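Local coordinates for penicillin-binding protein 2 (Pbp2) (Helicobacter pylori, PDB 5LP5) that probably cross-links peptidoglycan as a penicillin-binding transpeptidase and forms a complex with MreC in cell wall synthesis, at residues Asn229-Lys237 against Thr458-Lys466; Leu359-Val367 against Gly487-Thr498. All coordinates share one frame; numbering follows the deposited sequence.

Contact 1: residues Asn229-Lys237 against Thr458-Lys466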
ATOM      1  N   ASN A 229     -10.183   5.724  -4.935  1.00 65.93           N
ATOM      2  CA  ASN A 229      -9.007   6.488  -5.321  1.00 60.00           C
ATOM      3  C   ASN A 229      -8.165   5.768  -6.380  1.00 55.87           C
ATOM      4  O   ASN A 229      -7.162   6.300  -6.825  1.00 55.81           O
ATOM      5  CB  ASN A 229      -8.153   6.779  -4.088  1.00 59.13           C
ATOM      6  CG  ASN A 229      -8.889   7.634  -3.055  1.00 62.35           C
ATOM      7  OD1 ASN A 229      -9.722   8.494  -3.385  1.00 55.59           O
ATOM      8  ND2 ASN A 229      -8.577   7.400  -1.790  1.00 66.14           N
ATOM      9  N   HIS A 230      -8.597   4.581  -6.798  1.00 54.36           N
ATOM     10  CA  HIS A 230      -7.860   3.761  -7.781  1.00 55.01           C
ATOM     11  C   HIS A 230      -7.884   4.386  -9.171  1.00 50.18           C
ATOM     12  O   HIS A 230      -8.722   5.234  -9.474  1.00 52.10           O
ATOM     13  CB  HIS A 230      -8.490   2.373  -7.897  1.00 59.70           C
ATOM     14  CG  HIS A 230      -9.836   2.405  -8.550  1.00 67.24           C
ATOM     15  ND1 HIS A 230     -10.978   2.771  -7.867  1.00 69.53           N
ATOM     16  CD2 HIS A 230     -10.215   2.182  -9.832  1.00 68.41           C
ATOM     17  CE1 HIS A 230     -12.008   2.745  -8.689  1.00 75.21           C
ATOM     18  NE2 HIS A 230     -11.574   2.388  -9.888  1.00 75.89           N
ATOM     19  N   LEU A 231      -6.965   3.944 -10.021  1.00 47.78           N
ATOM     20  CA  LEU A 231      -6.834   4.488 -11.379  1.00 44.47           C
ATOM     21  C   LEU A 231      -6.468   3.398 -12.375  1.00 40.62           C
ATOM     22  O   LEU A 231      -5.499   2.652 -12.196  1.00 39.28           O
ATOM     23  CB  LEU A 231      -5.779   5.598 -11.430  1.00 45.25           C
ATOM     24  CG  LEU A 231      -5.479   6.268 -12.777  1.00 46.00           C
ATOM     25  CD1 LEU A 231      -6.699   6.972 -13.344  1.00 46.69           C
ATOM     26  CD2 LEU A 231      -4.344   7.263 -12.617  1.00 46.83           C
ATOM     27  N   GLN A 232      -7.249   3.323 -13.442  1.00 38.13           N
ATOM     28  CA  GLN A 232      -7.023   2.335 -14.479  1.00 36.74           C
ATOM     29  C   GLN A 232      -6.409   2.963 -15.743  1.00 36.47           C
ATOM     30  O   GLN A 232      -6.942   3.947 -16.283  1.00 40.45           O
ATOM     31  CB  GLN A 232      -8.337   1.635 -14.824  1.00 36.04           C
ATOM     32  CG  GLN A 232      -8.124   0.274 -15.447  1.00 34.74           C
ATOM     33  CD  GLN A 232      -9.361  -0.287 -16.096  1.00 35.65           C
ATOM     34  OE1 GLN A 232     -10.406   0.379 -16.214  1.00 35.34           O
ATOM     35  NE2 GLN A 232      -9.243  -1.542 -16.544  1.00 36.65           N
ATOM     36  N   LEU A 233      -5.307   2.365 -16.206  1.00 33.47           N
ATOM     37  CA  LEU A 233      -4.590   2.801 -17.401  1.00 31.24           C
ATOM     38  C   LEU A 233      -4.847   1.849 -18.558  1.00 31.81           C
ATOM     39  O   LEU A 233      -5.147   0.668 -18.358  1.00 31.67           O
ATOM     40  CB  LEU A 233      -3.077   2.848 -17.167  1.00 28.87           C
ATOM     41  CG  LEU A 233      -2.565   3.638 -15.975  1.00 27.93           C
ATOM     42  CD1 LEU A 233      -1.057   3.683 -15.990  1.00 26.17           C
ATOM     43  CD2 LEU A 233      -3.121   5.044 -15.990  1.00 28.93           C
ATOM     44  N   SER A 234      -4.676   2.372 -19.768  1.00 31.15           N
ATOM     45  CA  SER A 234      -4.941   1.636 -20.992  1.00 30.22           C
ATOM     46  C   SER A 234      -3.833   0.678 -21.402  1.00 28.20           C
ATOM     47  O   SER A 234      -4.033  -0.148 -22.283  1.00 25.51           O
ATOM     48  CB  SER A 234      -5.209   2.613 -22.129  1.00 31.86           C
ATOM     49  OG  SER A 234      -4.157   3.564 -22.220  1.00 33.61           O
ATOM     50  N   LEU A 235      -2.671   0.771 -20.768  1.00 26.99           N
ATOM     51  CA  LEU A 235      -1.597  -0.166 -21.078  1.00 27.14           C
ATOM     52  C   LEU A 235      -2.049  -1.623 -21.012  1.00 26.29           C
ATOM     53  O   LEU A 235      -2.926  -1.956 -20.234  1.00 26.80           O
ATOM     54  CB  LEU A 235      -0.433   0.018 -20.104  1.00 27.06           C
ATOM     55  CG  LEU A 235       0.332   1.330 -20.096  1.00 26.27           C
ATOM     56  CD1 LEU A 235       1.390   1.238 -19.006  1.00 26.93           C
ATOM     57  CD2 LEU A 235       0.974   1.597 -21.433  1.00 26.13           C
ATOM     58  N   ASP A 236      -1.435  -2.487 -21.807  1.00 26.10           N
ATOM     59  CA  ASP A 236      -1.558  -3.921 -21.621  1.00 26.85           C
ATOM     60  C   ASP A 236      -0.213  -4.459 -21.193  1.00 28.23           C
ATOM     61  O   ASP A 236       0.754  -4.358 -21.912  1.00 29.39           O
ATOM     62  CB  ASP A 236      -2.001  -4.604 -22.908  1.00 27.52           C
ATOM     63  CG  ASP A 236      -2.250  -6.122 -22.734  1.00 27.76           C
ATOM     64  OD1 ASP A 236      -1.638  -6.745 -21.828  1.00 29.05           O
ATOM     65  OD2 ASP A 236      -3.042  -6.693 -23.526  1.00 26.15           O
ATOM     66  N   LYS A 237      -0.173  -5.050 -20.017  1.00 31.39           N
ATOM     67  CA  LYS A 237       1.068  -5.537 -19.405  1.00 35.70           C
ATOM     68  C   LYS A 237       1.834  -6.533 -20.284  1.00 34.98           C
ATOM     69  O   LYS A 237       3.065  -6.574 -20.260  1.00 33.10           O
ATOM     70  CB  LYS A 237       0.739  -6.167 -18.041  1.00 39.37           C
ATOM     71  CG  LYS A 237       1.904  -6.807 -17.338  1.00 42.35           C
ATOM     72  CD  LYS A 237       1.422  -7.559 -16.104  1.00 46.79           C
ATOM     73  CE  LYS A 237       2.571  -8.368 -15.528  1.00 51.49           C
ATOM     74  NZ  LYS A 237       2.332  -8.876 -14.151  1.00 55.07           N
ATOM     75  N   THR A 458      -5.931  12.165 -29.476  1.00 43.66           N
ATOM     76  CA  THR A 458      -5.127  12.618 -28.340  1.00 40.77           C
ATOM     77  C   THR A 458      -4.652  11.386 -27.564  1.00 40.48           C
ATOM     78  O   THR A 458      -5.487  10.733 -26.910  1.00 40.67           O
ATOM     79  CB  THR A 458      -5.950  13.513 -27.396  1.00 37.64           C
ATOM     80  OG1 THR A 458      -6.333  14.703 -28.085  1.00 38.03           O
ATOM     81  CG2 THR A 458      -5.166  13.894 -26.181  1.00 35.35           C
ATOM     82  N   PRO A 459      -3.324  11.056 -27.630  1.00 38.04           N
ATOM     83  CA  PRO A 459      -2.828   9.897 -26.869  1.00 35.77           C
ATOM     84  C   PRO A 459      -3.009  10.120 -25.399  1.00 34.90           C
ATOM     85  O   PRO A 459      -2.860  11.246 -24.947  1.00 37.30           O
ATOM     86  CB  PRO A 459      -1.339   9.843 -27.211  1.00 35.52           C
ATOM     87  CG  PRO A 459      -1.204  10.621 -28.475  1.00 36.52           C
ATOM     88  CD  PRO A 459      -2.234  11.709 -28.374  1.00 36.58           C
ATOM     89  N   HIS A 460      -3.367   9.077 -24.661  1.00 34.34           N
ATOM     90  CA  HIS A 460      -3.553   9.205 -23.225  1.00 33.54           C
ATOM     91  C   HIS A 460      -3.398   7.852 -22.604  1.00 31.42           C
ATOM     92  O   HIS A 460      -3.398   6.867 -23.306  1.00 30.98           O
ATOM     93  CB  HIS A 460      -4.906   9.851 -22.867  1.00 34.41           C
ATOM     94  CG  HIS A 460      -6.095   9.106 -23.376  1.00 35.75           C
ATOM     95  ND1 HIS A 460      -6.530   9.199 -24.680  1.00 37.14           N
ATOM     96  CD2 HIS A 460      -6.959   8.275 -22.747  1.00 35.86           C
ATOM     97  CE1 HIS A 460      -7.600   8.438 -24.836  1.00 38.33           C
ATOM     98  NE2 HIS A 460      -7.885   7.872 -23.675  1.00 36.78           N
ATOM     99  N   PHE A 461      -3.211   7.832 -21.289  1.00 31.61           N
ATOM    100  CA  PHE A 461      -3.006   6.603 -20.527  1.00 30.62           C
ATOM    101  C   PHE A 461      -4.212   6.269 -19.647  1.00 32.54           C
ATOM    102  O   PHE A 461      -4.532   5.102 -19.445  1.00 36.67           O
ATOM    103  CB  PHE A 461      -1.774   6.726 -19.644  1.00 29.00           C
ATOM    104  CG  PHE A 461      -0.481   6.728 -20.407  1.00 28.73           C
ATOM    105  CD1 PHE A 461       0.097   5.543 -20.829  1.00 28.51           C
ATOM    106  CD2 PHE A 461       0.155   7.919 -20.705  1.00 28.32           C
ATOM    107  CE1 PHE A 461       1.289   5.540 -21.516  1.00 28.19           C
ATOM    108  CE2 PHE A 461       1.346   7.931 -21.391  1.00 28.12           C
ATOM    109  CZ  PHE A 461       1.911   6.740 -21.800  1.00 28.64           C
ATOM    110  N   ALA A 462      -4.878   7.281 -19.106  1.00 31.14           N
ATOM    111  CA  ALA A 462      -5.998   7.056 -18.211  1.00 30.80           C
ATOM    112  C   ALA A 462      -7.276   6.682 -18.984  1.00 33.14           C
ATOM    113  O   ALA A 462      -7.852   7.513 -19.691  1.00 32.71           O
ATOM    114  CB  ALA A 462      -6.231   8.294 -17.364  1.00 30.01           C
ATOM    115  N   ILE A 463      -7.737   5.441 -18.826  1.00 34.40           N
ATOM    116  CA  ILE A 463      -8.896   4.967 -19.581  1.00 36.56           C
ATOM    117  C   ILE A 463     -10.102   5.855 -19.368  1.00 37.66           C
ATOM    118  O   ILE A 463     -10.841   6.104 -20.298  1.00 38.18           O
ATOM    119  CB  ILE A 463      -9.250   3.497 -19.261  1.00 38.00           C
ATOM    120  CG1 ILE A 463      -8.202   2.577 -19.896  1.00 38.22           C
ATOM    121  CG2 ILE A 463     -10.631   3.144 -19.811  1.00 37.60           C
ATOM    122  CD1 ILE A 463      -8.402   1.096 -19.649  1.00 37.78           C
ATOM    123  N   ASN A 464     -10.283   6.350 -18.149  1.00 42.95           N
ATOM    124  CA  ASN A 464     -11.405   7.250 -17.833  1.00 46.84           C
ATOM    125  C   ASN A 464     -11.136   8.709 -18.255  1.00 46.90           C
ATOM    126  O   ASN A 464     -11.795   9.626 -17.788  1.00 50.45           O
ATOM    127  CB  ASN A 464     -11.807   7.144 -16.343  1.00 52.91           C
ATOM    128  CG  ASN A 464     -10.619   7.288 -15.378  1.00 60.29           C
ATOM    129  OD1 ASN A 464      -9.455   7.247 -15.774  1.00 68.47           O
ATOM    130  ND2 ASN A 464     -10.923   7.394 -14.085  1.00 62.15           N
ATOM    131  N   ASN A 465     -10.184   8.915 -19.161  1.00 47.90           N
ATOM    132  CA  ASN A 465      -9.940  10.221 -19.793  1.00 49.54           C
ATOM    133  C   ASN A 465     -10.547  10.278 -21.201  1.00 50.85           C
ATOM    134  O   ASN A 465      -9.837  10.135 -22.185  1.00 41.56           O
ATOM    135  CB  ASN A 465      -8.433  10.459 -19.884  1.00 51.46           C
ATOM    136  CG  ASN A 465      -8.042  11.924 -19.790  1.00 51.25           C
ATOM    137  OD1 ASN A 465      -8.865  12.842 -19.829  1.00 49.90           O
ATOM    138  ND2 ASN A 465      -6.746  12.140 -19.643  1.00 51.37           N
ATOM    139  N   LYS A 466     -11.862  10.495 -21.283  1.00 63.09           N
ATOM    140  CA  LYS A 466     -12.588  10.581 -22.565  1.00 65.13           C
ATOM    141  C   LYS A 466     -12.059  11.747 -23.395  1.00 61.42           C
ATOM    142  O   LYS A 466     -12.460  12.898 -23.222  1.00 62.19           O
ATOM    143  CB  LYS A 466     -14.090  10.767 -22.326  1.00 77.14           C
ATOM    144  CG  LYS A 466     -14.925  11.066 -23.581  1.00 91.03           C
ATOM    145  CD  LYS A 466     -16.239  11.765 -23.228  1.00 96.28           C
ATOM    146  CE  LYS A 466     -17.142  11.970 -24.431  1.00 94.49           C
ATOM    147  NZ  LYS A 466     -18.453  12.540 -24.002  1.00 94.91           N
TER
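L235 brings its CD2 methyl to the rim of the F461 ring, close to the ring plane, 4.0 Å from F461 CE1. The two side chains meet at a slant; F461 CG stands anti to its own carbonyl carbon and beside the backbone N (chi1 -71°), and the ring presents its rim to L235. I463 reaches over the S234 backbone: its CG1 is 3.5 Å from S234 N, and its straight chain carries CD1 on to 3.5 Å from L233 O. The same CD1 rests on the amide end of Q232, 3.9 Å from Q232 CD, while L231 CD1 meets N464 OD1 at 3.7 Å with the side chains nearly perpendicular. The backbones meet in a single antiparallel bridge, L233 with A462 as a non-hydrogen-bonded pair. S234 N donates to F461 O at 2.8 Å, and I463 N gives to Q232 O at 3.1 Å. Strand 231-232, already paired in parallel with 56-57, is thereby joined to a loop of the transpeptidase domain. That loop then leaves by a type I turn, A462 to N465. The hydroxyl of S234 bonds to L264 O of strand 264-270, whose L264 and A267 also touch the F461 side chain. D399 accepts from F461 N and A462 N with its two carboxylate oxygens.

Contact 2: residues Leu359-Val367 against Gly487-Thr498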
ATOM      1  N   LEU A 359       4.104  10.726 -56.678  1.00 90.65           N
ATOM      2  CA  LEU A 359       3.928  10.757 -55.210  1.00 84.03           C
ATOM      3  C   LEU A 359       3.954   9.346 -54.582  1.00 81.46           C
ATOM      4  O   LEU A 359       4.735   9.082 -53.665  1.00 81.48           O
ATOM      5  CB  LEU A 359       2.629  11.488 -54.825  1.00 83.22           C
ATOM      6  CG  LEU A 359       2.608  12.221 -53.467  1.00 81.34           C
ATOM      7  CD1 LEU A 359       1.348  13.062 -53.303  1.00 80.50           C
ATOM      8  CD2 LEU A 359       2.734  11.294 -52.278  1.00 79.81           C
ATOM      9  N   TYR A 360       3.107   8.447 -55.090  1.00 78.90           N
ATOM     10  CA  TYR A 360       3.047   7.050 -54.607  1.00 75.83           C
ATOM     11  C   TYR A 360       4.455   6.443 -54.509  1.00 76.75           C
ATOM     12  O   TYR A 360       4.810   5.815 -53.507  1.00 75.43           O
ATOM     13  CB  TYR A 360       2.179   6.142 -55.515  1.00 73.72           C
ATOM     14  CG  TYR A 360       0.689   6.483 -55.626  1.00 72.00           C
ATOM     15  CD1 TYR A 360      -0.259   5.868 -54.818  1.00 70.61           C
ATOM     16  CD2 TYR A 360       0.232   7.392 -56.578  1.00 72.51           C
ATOM     17  CE1 TYR A 360      -1.606   6.175 -54.933  1.00 70.87           C
ATOM     18  CE2 TYR A 360      -1.110   7.697 -56.699  1.00 71.61           C
ATOM     19  CZ  TYR A 360      -2.022   7.089 -55.876  1.00 71.73           C
ATOM     20  OH  TYR A 360      -3.351   7.408 -56.000  1.00 75.95           O
ATOM     21  N   LYS A 361       5.251   6.643 -55.555  1.00 81.25           N
ATOM     22  CA  LYS A 361       6.567   6.011 -55.653  1.00 87.41           C
ATOM     23  C   LYS A 361       7.610   6.705 -54.769  1.00 85.30           C
ATOM     24  O   LYS A 361       8.525   6.056 -54.234  1.00 79.04           O
ATOM     25  CB  LYS A 361       7.042   5.980 -57.110  1.00 95.20           C
ATOM     26  CG  LYS A 361       8.276   5.097 -57.320  1.00102.95           C
ATOM     27  CD  LYS A 361       8.795   5.137 -58.742  1.00110.93           C
ATOM     28  CE  LYS A 361      10.300   4.896 -58.741  1.00116.43           C
ATOM     29  NZ  LYS A 361      10.963   5.134 -60.045  1.00123.89           N
ATOM     30  N   ALA A 362       7.469   8.020 -54.625  1.00 86.49           N
ATOM     31  CA  ALA A 362       8.375   8.810 -53.782  1.00 87.80           C
ATOM     32  C   ALA A 362       8.233   8.443 -52.301  1.00 81.30           C
ATOM     33  O   ALA A 362       9.219   8.416 -51.546  1.00 78.39           O
ATOM     34  CB  ALA A 362       8.134  10.303 -53.993  1.00 90.33           C
ATOM     35  N   ILE A 363       6.992   8.179 -51.900  1.00 75.13           N
ATOM     36  CA  ILE A 363       6.698   7.660 -50.576  1.00 68.12           C
ATOM     37  C   ILE A 363       7.283   6.258 -50.453  1.00 68.29           C
ATOM     38  O   ILE A 363       8.063   5.967 -49.527  1.00 73.08           O
ATOM     39  CB  ILE A 363       5.177   7.579 -50.317  1.00 63.91           C
ATOM     40  CG1 ILE A 363       4.550   8.979 -50.262  1.00 61.40           C
ATOM     41  CG2 ILE A 363       4.924   6.823 -49.016  1.00 63.09           C
ATOM     42  CD1 ILE A 363       3.055   8.992 -50.006  1.00 59.58           C
ATOM     43  N   ARG A 364       6.893   5.401 -51.397  1.00 67.02           N
ATOM     44  CA  ARG A 364       7.288   3.999 -51.404  1.00 69.41           C
ATOM     45  C   ARG A 364       8.794   3.842 -51.170  1.00 75.03           C
ATOM     46  O   ARG A 364       9.240   3.106 -50.266  1.00 67.14           O
ATOM     47  CB  ARG A 364       6.902   3.349 -52.740  1.00 70.23           C
ATOM     48  CG  ARG A 364       7.199   1.845 -52.818  1.00 71.48           C
ATOM     49  CD  ARG A 364       7.289   1.343 -54.243  1.00 74.35           C
ATOM     50  NE  ARG A 364       6.157   1.797 -55.037  1.00 77.91           N
ATOM     51  CZ  ARG A 364       6.104   1.759 -56.363  1.00 82.71           C
ATOM     52  NH1 ARG A 364       7.117   1.275 -57.075  1.00 84.68           N
ATOM     53  NH2 ARG A 364       5.025   2.214 -56.975  1.00 89.26           N
ATOM     54  N   GLU A 365       9.573   4.560 -51.979  1.00 84.18           N
ATOM     55  CA  GLU A 365      11.007   4.338 -52.034  1.00 90.98           C
ATOM     56  C   GLU A 365      11.795   5.355 -51.212  1.00 93.71           C
ATOM     57  O   GLU A 365      13.016   5.409 -51.325  1.00100.87           O
ATOM     58  CB  GLU A 365      11.471   4.329 -53.494  1.00 99.46           C
ATOM     59  CG  GLU A 365      10.935   3.158 -54.310  1.00103.15           C
ATOM     60  CD  GLU A 365      11.330   3.215 -55.778  1.00105.23           C
ATOM     61  OE1 GLU A 365      12.165   4.057 -56.163  1.00107.95           O
ATOM     62  OE2 GLU A 365      10.802   2.413 -56.564  1.00104.34           O
ATOM     63  N   SER A 366      11.103   6.132 -50.370  1.00 92.69           N
ATOM     64  CA  SER A 366      11.735   7.137 -49.513  1.00 88.36           C
ATOM     65  C   SER A 366      12.635   8.001 -50.398  1.00 87.98           C
ATOM     66  O   SER A 366      13.801   8.215 -50.077  1.00 91.26           O
ATOM     67  CB  SER A 366      12.528   6.456 -48.377  1.00 90.15           C
ATOM     68  OG  SER A 366      12.970   7.366 -47.382  1.00 87.48           O
ATOM     69  N   VAL A 367      12.082   8.475 -51.522  1.00 85.19           N
ATOM     70  CA  VAL A 367      12.833   9.261 -52.507  1.00 85.64           C
ATOM     71  C   VAL A 367      12.924  10.724 -52.082  1.00 84.68           C
ATOM     72  O   VAL A 367      11.936  11.315 -51.642  1.00 85.75           O
ATOM     73  CB  VAL A 367      12.192   9.205 -53.908  1.00 87.25           C
ATOM     74  CG1 VAL A 367      12.942  10.088 -54.891  1.00 91.23           C
ATOM     75  CG2 VAL A 367      12.169   7.789 -54.426  1.00 86.39           C
ATOM     76  N   GLY A 487       0.539   4.713 -50.596  1.00 50.56           N
ATOM     77  CA  GLY A 487       1.984   4.832 -50.570  1.00 52.76           C
ATOM     78  C   GLY A 487       2.576   4.055 -49.401  1.00 52.80           C
ATOM     79  O   GLY A 487       3.465   3.219 -49.602  1.00 50.75           O
ATOM     80  N   MET A 488       2.075   4.325 -48.189  1.00 51.59           N
ATOM     81  CA  MET A 488       2.545   3.639 -46.980  1.00 50.46           C
ATOM     82  C   MET A 488       2.337   2.135 -47.143  1.00 53.08           C
ATOM     83  O   MET A 488       3.200   1.338 -46.782  1.00 51.96           O
ATOM     84  CB  MET A 488       1.823   4.153 -45.723  1.00 48.45           C
ATOM     85  CG  MET A 488       2.114   5.615 -45.357  1.00 47.37           C
ATOM     86  SD  MET A 488       1.292   6.286 -43.882  1.00 45.90           S
ATOM     87  CE  MET A 488       2.241   5.354 -42.684  1.00 47.53           C
ATOM     88  N   TYR A 489       1.193   1.755 -47.711  1.00 58.22           N
ATOM     89  CA  TYR A 489       0.922   0.359 -48.060  1.00 61.09           C
ATOM     90  C   TYR A 489       2.052  -0.231 -48.907  1.00 61.29           C
ATOM     91  O   TYR A 489       2.539  -1.338 -48.647  1.00 58.20           O
ATOM     92  CB  TYR A 489      -0.412   0.251 -48.807  1.00 64.38           C
ATOM     93  CG  TYR A 489      -0.730  -1.151 -49.298  1.00 71.59           C
ATOM     94  CD1 TYR A 489      -1.060  -2.167 -48.407  1.00 72.95           C
ATOM     95  CD2 TYR A 489      -0.697  -1.454 -50.659  1.00 75.91           C
ATOM     96  CE1 TYR A 489      -1.348  -3.438 -48.865  1.00 75.35           C
ATOM     97  CE2 TYR A 489      -0.976  -2.725 -51.120  1.00 75.62           C
ATOM     98  CZ  TYR A 489      -1.309  -3.706 -50.222  1.00 77.53           C
ATOM     99  OH  TYR A 489      -1.598  -4.963 -50.677  1.00 82.50           O
ATOM    100  N   GLU A 490       2.474   0.539 -49.910  1.00 62.92           N
ATOM    101  CA  GLU A 490       3.515   0.115 -50.841  1.00 62.83           C
ATOM    102  C   GLU A 490       4.898   0.017 -50.190  1.00 59.01           C
ATOM    103  O   GLU A 490       5.725  -0.768 -50.618  1.00 59.40           O
ATOM    104  CB  GLU A 490       3.549   1.044 -52.068  1.00 65.29           C
ATOM    105  CG  GLU A 490       2.412   0.799 -53.052  1.00 66.98           C
ATOM    106  CD  GLU A 490       2.360   1.789 -54.207  1.00 68.20           C
ATOM    107  OE1 GLU A 490       3.283   2.622 -54.372  1.00 69.29           O
ATOM    108  OE2 GLU A 490       1.373   1.727 -54.970  1.00 67.75           O
ATOM    109  N   VAL A 491       5.151   0.798 -49.154  1.00 58.24           N
ATOM    110  CA  VAL A 491       6.460   0.752 -48.489  1.00 61.12           C
ATOM    111  C   VAL A 491       6.732  -0.622 -47.902  1.00 60.76           C
ATOM    112  O   VAL A 491       7.862  -1.099 -47.912  1.00 55.08           O
ATOM    113  CB  VAL A 491       6.582   1.805 -47.363  1.00 60.47           C
ATOM    114  CG1 VAL A 491       7.926   1.685 -46.668  1.00 62.59           C
ATOM    115  CG2 VAL A 491       6.423   3.212 -47.920  1.00 61.28           C
ATOM    116  N   CYS A 492       5.663  -1.233 -47.399  1.00 66.70           N
ATOM    117  CA  CYS A 492       5.707  -2.490 -46.662  1.00 70.25           C
ATOM    118  C   CYS A 492       5.395  -3.680 -47.564  1.00 69.81           C
ATOM    119  O   CYS A 492       5.816  -4.799 -47.268  1.00 70.50           O
ATOM    120  CB  CYS A 492       4.674  -2.444 -45.537  1.00 71.19           C
ATOM    121  SG  CYS A 492       5.224  -1.870 -43.911  1.00 95.00           S
ATOM    122  N   ASN A 493       4.651  -3.437 -48.647  1.00 69.38           N
ATOM    123  CA  ASN A 493       4.058  -4.518 -49.452  1.00 72.17           C
ATOM    124  C   ASN A 493       4.514  -4.623 -50.915  1.00 72.86           C
ATOM    125  O   ASN A 493       4.507  -5.710 -51.484  1.00 70.85           O
ATOM    126  CB  ASN A 493       2.542  -4.397 -49.414  1.00 72.32           C
ATOM    127  CG  ASN A 493       1.995  -4.601 -48.027  1.00 73.23           C
ATOM    128  OD1 ASN A 493       2.000  -5.715 -47.514  1.00 71.05           O
ATOM    129  ND2 ASN A 493       1.539  -3.518 -47.400  1.00 75.77           N
ATOM    130  N   HIS A 494       4.873  -3.504 -51.537  1.00 74.88           N
ATOM    131  CA  HIS A 494       5.442  -3.503 -52.894  1.00 73.77           C
ATOM    132  C   HIS A 494       6.923  -3.904 -52.809  1.00 72.76           C
ATOM    133  O   HIS A 494       7.609  -3.560 -51.855  1.00 73.15           O
ATOM    134  CB  HIS A 494       5.289  -2.113 -53.521  1.00 76.28           C
ATOM    135  CG  HIS A 494       5.475  -2.080 -55.012  1.00 80.11           C
ATOM    136  ND1 HIS A 494       6.711  -2.201 -55.618  1.00 78.57           N
ATOM    137  CD2 HIS A 494       4.581  -1.902 -56.014  1.00 80.92           C
ATOM    138  CE1 HIS A 494       6.564  -2.127 -56.928  1.00 80.19           C
ATOM    139  NE2 HIS A 494       5.283  -1.942 -57.194  1.00 81.93           N
ATOM    140  N   LYS A 495       7.417  -4.622 -53.809  1.00 74.00           N
ATOM    141  CA  LYS A 495       8.762  -5.210 -53.744  1.00 73.03           C
ATOM    142  C   LYS A 495       9.869  -4.154 -53.799  1.00 74.20           C
ATOM    143  O   LYS A 495      10.966  -4.358 -53.272  1.00 71.53           O
ATOM    144  CB  LYS A 495       8.925  -6.255 -54.846  1.00 74.08           C
ATOM    145  CG  LYS A 495       7.884  -7.366 -54.727  1.00 74.81           C
ATOM    146  CD  LYS A 495       8.055  -8.474 -55.753  1.00 76.62           C
ATOM    147  CE  LYS A 495       7.166  -9.670 -55.431  1.00 73.73           C
ATOM    148  NZ  LYS A 495       7.086 -10.618 -56.581  1.00 74.04           N
ATOM    149  N   ASP A 496       9.551  -3.018 -54.416  1.00 75.95           N
ATOM    150  CA  ASP A 496      10.435  -1.849 -54.460  1.00 75.64           C
ATOM    151  C   ASP A 496      10.509  -1.107 -53.139  1.00 75.49           C
ATOM    152  O   ASP A 496      11.507  -0.435 -52.851  1.00 74.30           O
ATOM    153  CB  ASP A 496       9.942  -0.881 -55.530  1.00 73.97           C
ATOM    154  CG  ASP A 496      10.092  -1.438 -56.911  1.00 74.80           C
ATOM    155  OD1 ASP A 496      10.982  -2.291 -57.089  1.00 73.44           O
ATOM    156  OD2 ASP A 496       9.342  -1.018 -57.812  1.00 74.65           O
ATOM    157  N   GLY A 497       9.439  -1.221 -52.354  1.00 76.15           N
ATOM    158  CA  GLY A 497       9.330  -0.558 -51.060  1.00 75.33           C
ATOM    159  C   GLY A 497      10.580  -0.695 -50.223  1.00 75.74           C
ATOM    160  O   GLY A 497      11.213  -1.754 -50.191  1.00 79.52           O
ATOM    161  N   THR A 498      10.948   0.390 -49.554  1.00 74.67           N
ATOM    162  CA  THR A 498      12.131   0.378 -48.693  1.00 77.26           C
ATOM    163  C   THR A 498      12.032  -0.700 -47.612  1.00 72.96           C
ATOM    164  O   THR A 498      13.019  -1.338 -47.273  1.00 66.03           O
ATOM    165  CB  THR A 498      12.401   1.757 -48.039  1.00 77.17           C
ATOM    166  OG1 THR A 498      13.432   1.626 -47.048  1.00 79.75           O
ATOM    167  CG2 THR A 498      11.159   2.322 -47.382  1.00 75.60           C
TER
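The charged contacts centre on R364, which grips E490 side-on: NE lies 3.1 Å and NH2 3.2 Å from E490 OE1, both reaching that oxygen from the same face of the carboxylate. A bend at chi3 (-49°) turns the guanidinium so that NH1 can also meet D496 OD2, at 3.3 Å. E365 and D496 run side by side, and R364 probably eases the repulsion between their carboxylates, although its own pairing with E365 is long. Stacking adds to this: the H494 ring lies almost flat on the guanidinium, with planes 17° apart and centres 3.8 Å apart. D496 N donates to H494 ND1 close to the ring plane and so helps fix the ring's tilt. In the packing between the helices, I363 CG2 sits 3.7 Å from the backbone carbon G487 C and 4.1 Å from the V491 CG2 methyl, where helix 359-364 and the end of helix 475-493 cross at -46°. A Schellman motif ends the first helix, with S366 as the C-prime residue, and S366 opens a Ser-X-Asp sequence that probably corresponds to the second conserved motif of penicillin-binding transpeptidases. S366 OG is hydrogen-bonded to S311 OG, in a sequence that fits the SxxK motif. Backbone bonding closes the contact at T498, where T498 N donates a hydrogen bond to R364 O at 3.3 Å. C492, bridged to C512 by a disulfide, anchors the second helix to strand 511-517.

Overall arrangement
Followed from the N terminus, the chain lays down 229-237 first and then 359-367, before either finds its partner. Contact 1 closes when 458-466 returns, enclosing 220 residues, and contact 2 closes when 487-498 meets 359-367 across 119 residues, many of them shared with the first loop. Since the second segment of contact 1 falls inside the loop closed by contact 2, the two loops cross instead of nesting. Helix 475-493 begins soon after 458-466 and ends within contact 2. Contact 1 ties the chain leading into helix 237-246 to a later loop beside strand 264-270; contact 2 joins two helices near strand 511-517, at the opposite edge of the same five-stranded sheet. Their centres are 35 Å apart and their nearest atoms about 16 Å.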